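Local structure of transcriptional regulator, HTH_3 family (Vibrio cholerae, 1Y9Q) at residues A65-A69 / L104-E108; L111-Q117 / Y164-K170. The protein probably binds DNA as a transcription factor, joining a helix-turn-helix region to a cupin domain that holds zinc and D-methionine. All blocks are in the same frame, centred on the assembly; numbering follows the deposited sequence.

How the contacts relate
Contacts 1 and 2 each lend one residue to the D-methionine pocket; their centres are about 21 Å apart. Contact 1 joins the 65-69 loop, in the helix-turn-helix region, to strand 104-111. Contact 2 pairs segments 111-117 and 164-170 of the cupin domain. They follow in series along the chain, and strand 104-111 leads from the first into the second. Their residues do not otherwise touch. Both reach the bound D-methionine. Phe107 of contact 1 meets the methyl end of its side chain, while Tyr164 of contact 2 binds the zinc that holds its amino and carboxylate groups. The side chain of Phe107 is about 8 Å from this zinc.

Contact 1: residues A65-A69 / L104-E108; sequences ASFSA and LEIFE. With MED (D-methionine), chain C.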
ATOM      1  N   ALA A  65      -6.619 -10.254 -15.819  1.00 14.35           N
ATOM      2  CA  ALA A  65      -6.207  -9.811 -17.142  1.00 13.97           C
ATOM      3  C   ALA A  65      -4.844  -9.146 -17.021  1.00 12.93           C
ATOM      4  O   ALA A  65      -4.417  -8.778 -15.925  1.00 14.52           O
ATOM      5  CB  ALA A  65      -7.214  -8.817 -17.696  1.00 14.06           C
ATOM      6  N   SER A  66      -4.160  -8.995 -18.146  1.00 12.54           N
ATOM      7  CA  SER A  66      -2.850  -8.359 -18.144  1.00 13.05           C
ATOM      8  C   SER A  66      -3.065  -6.854 -18.215  1.00 13.48           C
ATOM      9  O   SER A  66      -4.159  -6.399 -18.535  1.00 12.49           O
ATOM     10  CB  SER A  66      -2.056  -8.807 -19.362  1.00 13.76           C
ATOM     11  OG  SER A  66      -2.711  -8.386 -20.544  1.00 14.70           O
ATOM     12  N   PHE A  67      -2.021  -6.086 -17.927  1.00 13.51           N
ATOM     13  CA  PHE A  67      -2.108  -4.630 -17.996  1.00 14.73           C
ATOM     14  C   PHE A  67      -2.282  -4.300 -19.485  1.00 13.55           C
ATOM     15  O   PHE A  67      -3.035  -3.398 -19.856  1.00 13.03           O
ATOM     16  CB  PHE A  67      -0.810  -4.013 -17.452  1.00 16.93           C
ATOM     17  CG  PHE A  67      -0.789  -2.506 -17.457  1.00 18.33           C
ATOM     18  CD1 PHE A  67      -1.424  -1.781 -16.456  1.00 19.76           C
ATOM     19  CD2 PHE A  67      -0.116  -1.813 -18.461  1.00 21.01           C
ATOM     20  CE1 PHE A  67      -1.390  -0.385 -16.451  1.00 22.25           C
ATOM     21  CE2 PHE A  67      -0.075  -0.418 -18.467  1.00 21.23           C
ATOM     22  CZ  PHE A  67      -0.712   0.296 -17.458  1.00 22.74           C
ATOM     23  N   SER A  68      -1.597  -5.068 -20.332  1.00 13.09           N
ATOM     24  CA  SER A  68      -1.659  -4.885 -21.783  1.00 12.48           C
ATOM     25  C   SER A  68      -3.075  -5.022 -22.335  1.00 13.19           C
ATOM     26  O   SER A  68      -3.406  -4.425 -23.358  1.00 14.25           O
ATOM     27  CB  SER A  68      -0.763  -5.912 -22.492  1.00 10.95           C
ATOM     28  OG  SER A  68       0.597  -5.770 -22.130  1.00 12.65           O
ATOM     29  N   ALA A  69      -3.905  -5.815 -21.661  1.00 13.54           N
ATOM     30  CA  ALA A  69      -5.278  -6.049 -22.098  1.00 14.00           C
ATOM     31  C   ALA A  69      -6.098  -4.766 -22.221  1.00 15.17           C
ATOM     32  O   ALA A  69      -7.067  -4.710 -22.984  1.00 14.71           O
ATOM     33  CB  ALA A  69      -5.970  -7.017 -21.142  1.00 13.67           C
ATOM     34  N   LEU A 104       4.724 -13.262 -20.173  1.00 10.04           N
ATOM     35  CA  LEU A 104       5.445 -12.034 -19.860  1.00 11.62           C
ATOM     36  C   LEU A 104       4.946 -10.719 -20.447  1.00 11.43           C
ATOM     37  O   LEU A 104       4.459 -10.646 -21.576  1.00 12.09           O
ATOM     38  CB  LEU A 104       6.922 -12.161 -20.246  1.00 11.98           C
ATOM     39  CG  LEU A 104       7.719 -13.372 -19.770  1.00 11.65           C
ATOM     40  CD1 LEU A 104       9.186 -13.146 -20.126  1.00 10.48           C
ATOM     41  CD2 LEU A 104       7.539 -13.576 -18.262  1.00 10.48           C
ATOM     42  N   GLU A 105       5.133  -9.678 -19.650  1.00 12.53           N
ATOM     43  CA  GLU A 105       4.784  -8.308 -19.985  1.00 14.97           C
ATOM     44  C   GLU A 105       6.043  -7.567 -19.536  1.00 13.93           C
ATOM     45  O   GLU A 105       6.435  -7.694 -18.381  1.00 15.74           O
ATOM     46  CB  GLU A 105       3.588  -7.895 -19.138  1.00 17.47           C
ATOM     47  CG  GLU A 105       2.816  -6.743 -19.661  1.00 20.24           C
ATOM     48  CD  GLU A 105       1.458  -6.653 -19.009  1.00 17.53           C
ATOM     49  OE1 GLU A 105       0.471  -6.556 -19.752  1.00 16.44           O
ATOM     50  OE2 GLU A 105       1.379  -6.680 -17.760  1.00 19.06           O
ATOM     51  N   ILE A 106       6.685  -6.813 -20.427  1.00 13.44           N
ATOM     52  CA  ILE A 106       7.925  -6.127 -20.054  1.00 12.67           C
ATOM     53  C   ILE A 106       7.908  -4.615 -20.266  1.00 13.03           C
ATOM     54  O   ILE A 106       7.620  -4.123 -21.365  1.00  9.96           O
ATOM     55  CB  ILE A 106       9.122  -6.727 -20.820  1.00 13.50           C
ATOM     56  CG1 ILE A 106       9.184  -8.233 -20.559  1.00 11.92           C
ATOM     57  CG2 ILE A 106      10.419  -6.070 -20.382  1.00 14.10           C
ATOM     58  CD1 ILE A 106      10.242  -8.958 -21.371  1.00 14.37           C
ATOM     59  N   PHE A 107       8.251  -3.889 -19.205  1.00 11.96           N
ATOM     60  CA  PHE A 107       8.256  -2.433 -19.237  1.00 12.77           C
ATOM     61  C   PHE A 107       9.584  -1.823 -18.816  1.00 13.73           C
ATOM     62  O   PHE A 107      10.380  -2.449 -18.116  1.00 13.64           O
ATOM     63  CB  PHE A 107       7.209  -1.879 -18.274  1.00 12.37           C
ATOM     64  CG  PHE A 107       5.864  -2.508 -18.403  1.00 13.82           C
ATOM     65  CD1 PHE A 107       4.960  -2.065 -19.360  1.00 14.23           C
ATOM     66  CD2 PHE A 107       5.488  -3.535 -17.546  1.00 15.53           C
ATOM     67  CE1 PHE A 107       3.695  -2.636 -19.460  1.00 15.13           C
ATOM     68  CE2 PHE A 107       4.229  -4.115 -17.634  1.00 14.26           C
ATOM     69  CZ  PHE A 107       3.329  -3.664 -18.593  1.00 16.87           C
ATOM     70  N   GLU A 108       9.801  -0.586 -19.251  1.00 16.38           N
ATOM     71  CA  GLU A 108      10.975   0.179 -18.854  1.00 18.04           C
ATOM     72  C   GLU A 108      10.313   1.369 -18.170  1.00 17.39           C
ATOM     73  O   GLU A 108       9.615   2.148 -18.815  1.00 18.60           O
ATOM     74  CB  GLU A 108      11.792   0.637 -20.066  1.00 22.30           C
ATOM     75  CG  GLU A 108      13.076   1.334 -19.661  1.00 27.70           C
ATOM     76  CD  GLU A 108      14.070   1.455 -20.797  1.00 31.32           C
ATOM     77  OE1 GLU A 108      14.523   0.410 -21.314  1.00 32.16           O
ATOM     78  OE2 GLU A 108      14.400   2.600 -21.167  1.00 36.27           O
TER
HETATM   79  N   MED C 201       3.907  -3.792 -11.739  1.00 18.96           N
HETATM   80  CA  MED C 201       3.464  -2.393 -12.007  1.00 19.19           C
HETATM   81  C   MED C 201       2.860  -1.759 -10.747  1.00 18.93           C
HETATM   82  O   MED C 201       2.772  -2.364  -9.669  1.00 18.39           O
HETATM   83  CB  MED C 201       4.666  -1.575 -12.533  1.00 20.75           C
HETATM   84  CG  MED C 201       4.486  -0.119 -12.909  1.00 24.00           C
HETATM   85  SD  MED C 201       3.421  -0.121 -14.383  1.00 25.05           S
HETATM   86  CE  MED C 201       4.401  -0.929 -15.569  1.00 26.46           C
HETATM   87  OXT MED C 201       2.435  -0.606 -10.797  1.00 18.12           O
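Ser68 grips the carboxylate of Glu105 twice, and both bonds fall on the same oxygen. The hydroxyl Ser68 OG donates to Glu105 OE1 at 2.5 Å, on its anti side. The backbone Ser68 N gives its hydrogen to Glu105 OE1 at 2.6 Å, on the syn side and tilted out of the carboxylate plane. The other oxygen receives a weak bond, Phe67 N to Glu105 OE2, at 3.5 Å. With CG anti to the backbone N (chi1 -160°) and the chain extended, Glu105 reaches from its strand across to the loop. The carboxylate is buried, and these donors would favour its charged form. Tyr179 OH is hydrogen-bonded to OE2, and Ser68 OG is also bonded to Tyr98 N, so strand 90-99 takes part in the network.

Beside this polar cluster, two phenylalanines meet obliquely. Phe67 CD2 lies 3.9 Å from Phe107 CZ, and the ring planes stand 88° apart. Phe107 has a second neighbour. The methyl carbon CE of D-methionine sits over one face of the Phe107 ring, 3.4 Å from Phe107 CD2 and displaced toward the rim. CG of Phe107 is anti to its carbonyl carbon (chi1 -49°), which carries the ring off the strand, toward Phe67 and the ligand methyl. Further out, Trp57 of helix 53-63 stacks on Phe67 and also touches Phe107 and Glu105.

The contact therefore joins the loop after helix 53-63 to a strand of the cupin sheet. Phe107 and Trp57 both belong to the D-methionine pocket. The result is an interdomain junction beside the methyl end of the ligand, where Trp57 from the helical part joins Phe107 in lining a pocket of the cupin domain.

Contact 2: residues L111-Q117 / Y164-K170; sequences LLDHHQQ and YAAVTEK. With ZN (zinc ion), chain B; MED (D-methionine), chain C.
Gln117 N donates to Tyr164 O at 2.6 Å, in a nearly straight bond (176°). Tyr164 N returns a bond to Gln117 O at 2.7 Å, making this an antiparallel hydrogen-bonded pair. Next to it, Gln116 and Ala165 form a non-hydrogen-bonded pair, with Gln116 CG on Ala165 CB. Ala166 N then binds His115 O at 3.1 Å. Beyond the strands, the turns stay joined through His114 N and Glu169 O, 3.0 Å apart.

Leu111 CB packs on Ala166 CB at 3.7 Å. At the outer end, Glu169 OE1 lies at the edge of the His114 ring, 3.2 Å from CD2. That ring also meets His114 of the second subunit. The bend of Gln117 at chi2 (69°) helps bring OE1 to His115 NE2, a 2.8 Å bond in the imidazole plane.

Tyr164 continues inward from the paired strands. Tyr164 OH binds the zinc ion at 2.2 Å, with the metal in the plane of the ring. N and O of the bound D-methionine coordinate the same zinc, and His122, Glu128 and His162 complete the site. Strand pairing thus carries a zinc-binding tyrosine into the metal-binding pocket of a cupin fold.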
ATOM      1  N   LEU A 111      11.092   6.842 -13.094  1.00 20.98           N
ATOM      2  CA  LEU A 111      10.521   7.526 -11.948  1.00 21.74           C
ATOM      3  C   LEU A 111      11.199   8.886 -11.824  1.00 23.33           C
ATOM      4  O   LEU A 111      12.423   8.987 -11.939  1.00 21.94           O
ATOM      5  CB  LEU A 111      10.757   6.708 -10.676  1.00 22.03           C
ATOM      6  CG  LEU A 111      10.014   5.377 -10.570  1.00 22.21           C
ATOM      7  CD1 LEU A 111      10.449   4.640  -9.318  1.00 25.51           C
ATOM      8  CD2 LEU A 111       8.522   5.641 -10.544  1.00 24.35           C
ATOM      9  N   LEU A 112      10.406   9.925 -11.589  1.00 23.16           N
ATOM     10  CA  LEU A 112      10.944  11.278 -11.469  1.00 24.58           C
ATOM     11  C   LEU A 112      10.568  11.942 -10.152  1.00 24.37           C
ATOM     12  O   LEU A 112       9.657  11.495  -9.449  1.00 20.99           O
ATOM     13  CB  LEU A 112      10.440  12.145 -12.622  1.00 25.36           C
ATOM     14  CG  LEU A 112      10.750  11.675 -14.041  1.00 25.88           C
ATOM     15  CD1 LEU A 112      10.036  12.579 -15.037  1.00 28.00           C
ATOM     16  CD2 LEU A 112      12.245  11.680 -14.278  1.00 25.34           C
ATOM     17  N   ASP A 113      11.290  13.010  -9.824  1.00 24.71           N
ATOM     18  CA  ASP A 113      11.048  13.771  -8.607  1.00 27.72           C
ATOM     19  C   ASP A 113      10.864  12.838  -7.412  1.00 28.33           C
ATOM     20  O   ASP A 113       9.914  12.981  -6.643  1.00 27.37           O
ATOM     21  CB  ASP A 113       9.805  14.644  -8.796  1.00 30.18           C
ATOM     22  CG  ASP A 113       9.744  15.792  -7.809  1.00 33.36           C
ATOM     23  OD1 ASP A 113      10.704  16.592  -7.772  1.00 36.81           O
ATOM     24  OD2 ASP A 113       8.737  15.900  -7.077  1.00 33.78           O
ATOM     25  N   HIS A 114      11.791  11.894  -7.267  1.00 28.87           N
ATOM     26  CA  HIS A 114      11.770  10.900  -6.196  1.00 31.00           C
ATOM     27  C   HIS A 114      10.371  10.368  -5.895  1.00 30.69           C
ATOM     28  O   HIS A 114      10.011  10.123  -4.744  1.00 30.72           O
ATOM     29  CB  HIS A 114      12.440  11.451  -4.918  1.00 33.14           C
ATOM     30  CG  HIS A 114      11.757  12.642  -4.314  1.00 35.09           C
ATOM     31  ND1 HIS A 114      10.576  12.549  -3.611  1.00 37.19           N
ATOM     32  CD2 HIS A 114      12.122  13.946  -4.266  1.00 35.08           C
ATOM     33  CE1 HIS A 114      10.242  13.744  -3.152  1.00 36.28           C
ATOM     34  NE2 HIS A 114      11.164  14.609  -3.536  1.00 34.57           N
ATOM     35  N   HIS A 115       9.590  10.175  -6.953  1.00 31.17           N
ATOM     36  CA  HIS A 115       8.231   9.665  -6.828  1.00 31.98           C
ATOM     37  C   HIS A 115       8.202   8.289  -6.163  1.00 32.14           C
ATOM     38  O   HIS A 115       9.114   7.477  -6.344  1.00 29.74           O
ATOM     39  CB  HIS A 115       7.580   9.562  -8.209  1.00 32.98           C
ATOM     40  CG  HIS A 115       6.213   8.949  -8.187  1.00 36.63           C
ATOM     41  ND1 HIS A 115       5.114   9.596  -7.668  1.00 37.89           N
ATOM     42  CD2 HIS A 115       5.778   7.732  -8.594  1.00 38.01           C
ATOM     43  CE1 HIS A 115       4.057   8.804  -7.754  1.00 38.33           C
ATOM     44  NE2 HIS A 115       4.433   7.668  -8.311  1.00 37.67           N
ATOM     45  N   GLN A 116       7.153   8.042  -5.383  1.00 32.19           N
ATOM     46  CA  GLN A 116       6.976   6.759  -4.719  1.00 32.22           C
ATOM     47  C   GLN A 116       5.662   6.180  -5.227  1.00 32.47           C
ATOM     48  O   GLN A 116       4.628   6.845  -5.196  1.00 31.66           O
ATOM     49  CB  GLN A 116       6.922   6.921  -3.201  1.00 31.87           C
ATOM     50  CG  GLN A 116       6.902   5.590  -2.468  1.00 33.13           C
ATOM     51  CD  GLN A 116       7.013   5.737  -0.968  1.00 34.22           C
ATOM     52  OE1 GLN A 116       7.882   6.450  -0.464  1.00 35.40           O
ATOM     53  NE2 GLN A 116       6.138   5.050  -0.242  1.00 34.90           N
ATOM     54  N   GLN A 117       5.716   4.938  -5.697  1.00 32.15           N
ATOM     55  CA  GLN A 117       4.550   4.266  -6.253  1.00 32.27           C
ATOM     56  C   GLN A 117       4.168   3.020  -5.457  1.00 31.61           C
ATOM     57  O   GLN A 117       4.884   2.022  -5.491  1.00 31.55           O
ATOM     58  CB  GLN A 117       4.855   3.872  -7.703  1.00 33.18           C
ATOM     59  CG  GLN A 117       3.725   3.232  -8.480  1.00 34.92           C
ATOM     60  CD  GLN A 117       2.607   4.198  -8.776  1.00 35.27           C
ATOM     61  OE1 GLN A 117       2.820   5.410  -8.865  1.00 34.63           O
ATOM     62  NE2 GLN A 117       1.407   3.668  -8.946  1.00 32.73           N
ATOM     63  N   TYR A 164       7.357   0.918  -5.456  1.00 16.97           N
ATOM     64  CA  TYR A 164       8.625   1.326  -6.048  1.00 18.30           C
ATOM     65  C   TYR A 164       8.866   2.784  -5.703  1.00 18.82           C
ATOM     66  O   TYR A 164       7.929   3.576  -5.683  1.00 19.80           O
ATOM     67  CB  TYR A 164       8.570   1.191  -7.567  1.00 18.65           C
ATOM     68  CG  TYR A 164       7.784  -0.003  -8.041  1.00 17.54           C
ATOM     69  CD1 TYR A 164       6.388   0.015  -8.049  1.00 18.92           C
ATOM     70  CD2 TYR A 164       8.431  -1.162  -8.459  1.00 17.11           C
ATOM     71  CE1 TYR A 164       5.657  -1.092  -8.464  1.00 16.24           C
ATOM     72  CE2 TYR A 164       7.709  -2.276  -8.875  1.00 14.36           C
ATOM     73  CZ  TYR A 164       6.325  -2.232  -8.872  1.00 15.25           C
ATOM     74  OH  TYR A 164       5.618  -3.334  -9.273  1.00 12.46           O
ATOM     75  N   ALA A 165      10.118   3.139  -5.440  1.00 18.30           N
ATOM     76  CA  ALA A 165      10.439   4.519  -5.113  1.00 19.49           C
ATOM     77  C   ALA A 165      11.824   4.908  -5.608  1.00 18.52           C
ATOM     78  O   ALA A 165      12.785   4.154  -5.466  1.00 18.73           O
ATOM     79  CB  ALA A 165      10.348   4.733  -3.605  1.00 19.30           C
ATOM     80  N   ALA A 166      11.913   6.089  -6.202  1.00 19.06           N
ATOM     81  CA  ALA A 166      13.188   6.596  -6.685  1.00 19.85           C
ATOM     82  C   ALA A 166      13.825   7.292  -5.489  1.00 21.88           C
ATOM     83  O   ALA A 166      13.192   8.142  -4.860  1.00 23.56           O
ATOM     84  CB  ALA A 166      12.963   7.585  -7.814  1.00 17.40           C
ATOM     85  N   VAL A 167      15.055   6.914  -5.150  1.00 21.37           N
ATOM     86  CA  VAL A 167      15.740   7.537  -4.024  1.00 22.20           C
ATOM     87  C   VAL A 167      16.482   8.758  -4.560  1.00 22.85           C
ATOM     88  O   VAL A 167      16.523   9.807  -3.911  1.00 21.73           O
ATOM     89  CB  VAL A 167      16.717   6.564  -3.345  1.00 23.45           C
ATOM     90  CG1 VAL A 167      17.249   7.183  -2.064  1.00 24.06           C
ATOM     91  CG2 VAL A 167      16.002   5.255  -3.033  1.00 26.07           C
ATOM     92  N   THR A 168      17.085   8.611  -5.736  1.00 20.63           N
ATOM     93  CA  THR A 168      17.738   9.737  -6.384  1.00 20.84           C
ATOM     94  C   THR A 168      16.545  10.398  -7.062  1.00 23.00           C
ATOM     95  O   THR A 168      15.508   9.753  -7.227  1.00 23.13           O
ATOM     96  CB  THR A 168      18.764   9.280  -7.441  1.00 20.89           C
ATOM     97  OG1 THR A 168      18.203   8.226  -8.236  1.00 20.39           O
ATOM     98  CG2 THR A 168      20.033   8.785  -6.767  1.00 19.23           C
ATOM     99  N   GLU A 169      16.661  11.665  -7.447  1.00 22.98           N
ATOM    100  CA  GLU A 169      15.530  12.337  -8.082  1.00 24.38           C
ATOM    101  C   GLU A 169      14.964  11.538  -9.247  1.00 24.22           C
ATOM    102  O   GLU A 169      13.753  11.515  -9.469  1.00 24.66           O
ATOM    103  CB  GLU A 169      15.924  13.732  -8.567  1.00 26.04           C
ATOM    104  CG  GLU A 169      16.183  14.720  -7.447  1.00 31.08           C
ATOM    105  CD  GLU A 169      15.101  14.692  -6.385  1.00 33.37           C
ATOM    106  OE1 GLU A 169      13.910  14.785  -6.743  1.00 34.66           O
ATOM    107  OE2 GLU A 169      15.445  14.580  -5.188  1.00 36.98           O
ATOM    108  N   LYS A 170      15.846  10.886  -9.993  1.00 22.84           N
ATOM    109  CA  LYS A 170      15.424  10.088 -11.132  1.00 22.65           C
ATOM    110  C   LYS A 170      15.978   8.675 -11.036  1.00 21.53           C
ATOM    111  O   LYS A 170      17.077   8.457 -10.530  1.00 20.00           O
ATOM    112  CB  LYS A 170      15.895  10.738 -12.434  1.00 25.13           C
ATOM    113  CG  LYS A 170      15.633   9.900 -13.679  1.00 27.67           C
ATOM    114  CD  LYS A 170      16.149  10.591 -14.934  1.00 28.65           C
ATOM    115  CE  LYS A 170      15.898   9.743 -16.170  1.00 30.15           C
ATOM    116  NZ  LYS A 170      16.337  10.409 -17.429  1.00 32.03           N
TER
HETATM  117 ZN    ZN B 202       3.636  -4.254  -9.583  1.00 16.80          ZN
HETATM  118  N   MED C 201       3.907  -3.792 -11.739  1.00 18.96           N
HETATM  119  CA  MED C 201       3.464  -2.393 -12.007  1.00 19.19           C
HETATM  120  C   MED C 201       2.860  -1.759 -10.747  1.00 18.93           C
HETATM  121  O   MED C 201       2.772  -2.364  -9.669  1.00 18.39           O
HETATM  122  CB  MED C 201       4.666  -1.575 -12.533  1.00 20.75           C
HETATM  123  CG  MED C 201       4.486  -0.119 -12.909  1.00 24.00           C
HETATM  124  SD  MED C 201       3.421  -0.121 -14.383  1.00 25.05           S
HETATM  125  CE  MED C 201       4.401  -0.929 -15.569  1.00 26.46           C
HETATM  126  OXT MED C 201       2.435  -0.606 -10.797  1.00 18.12           O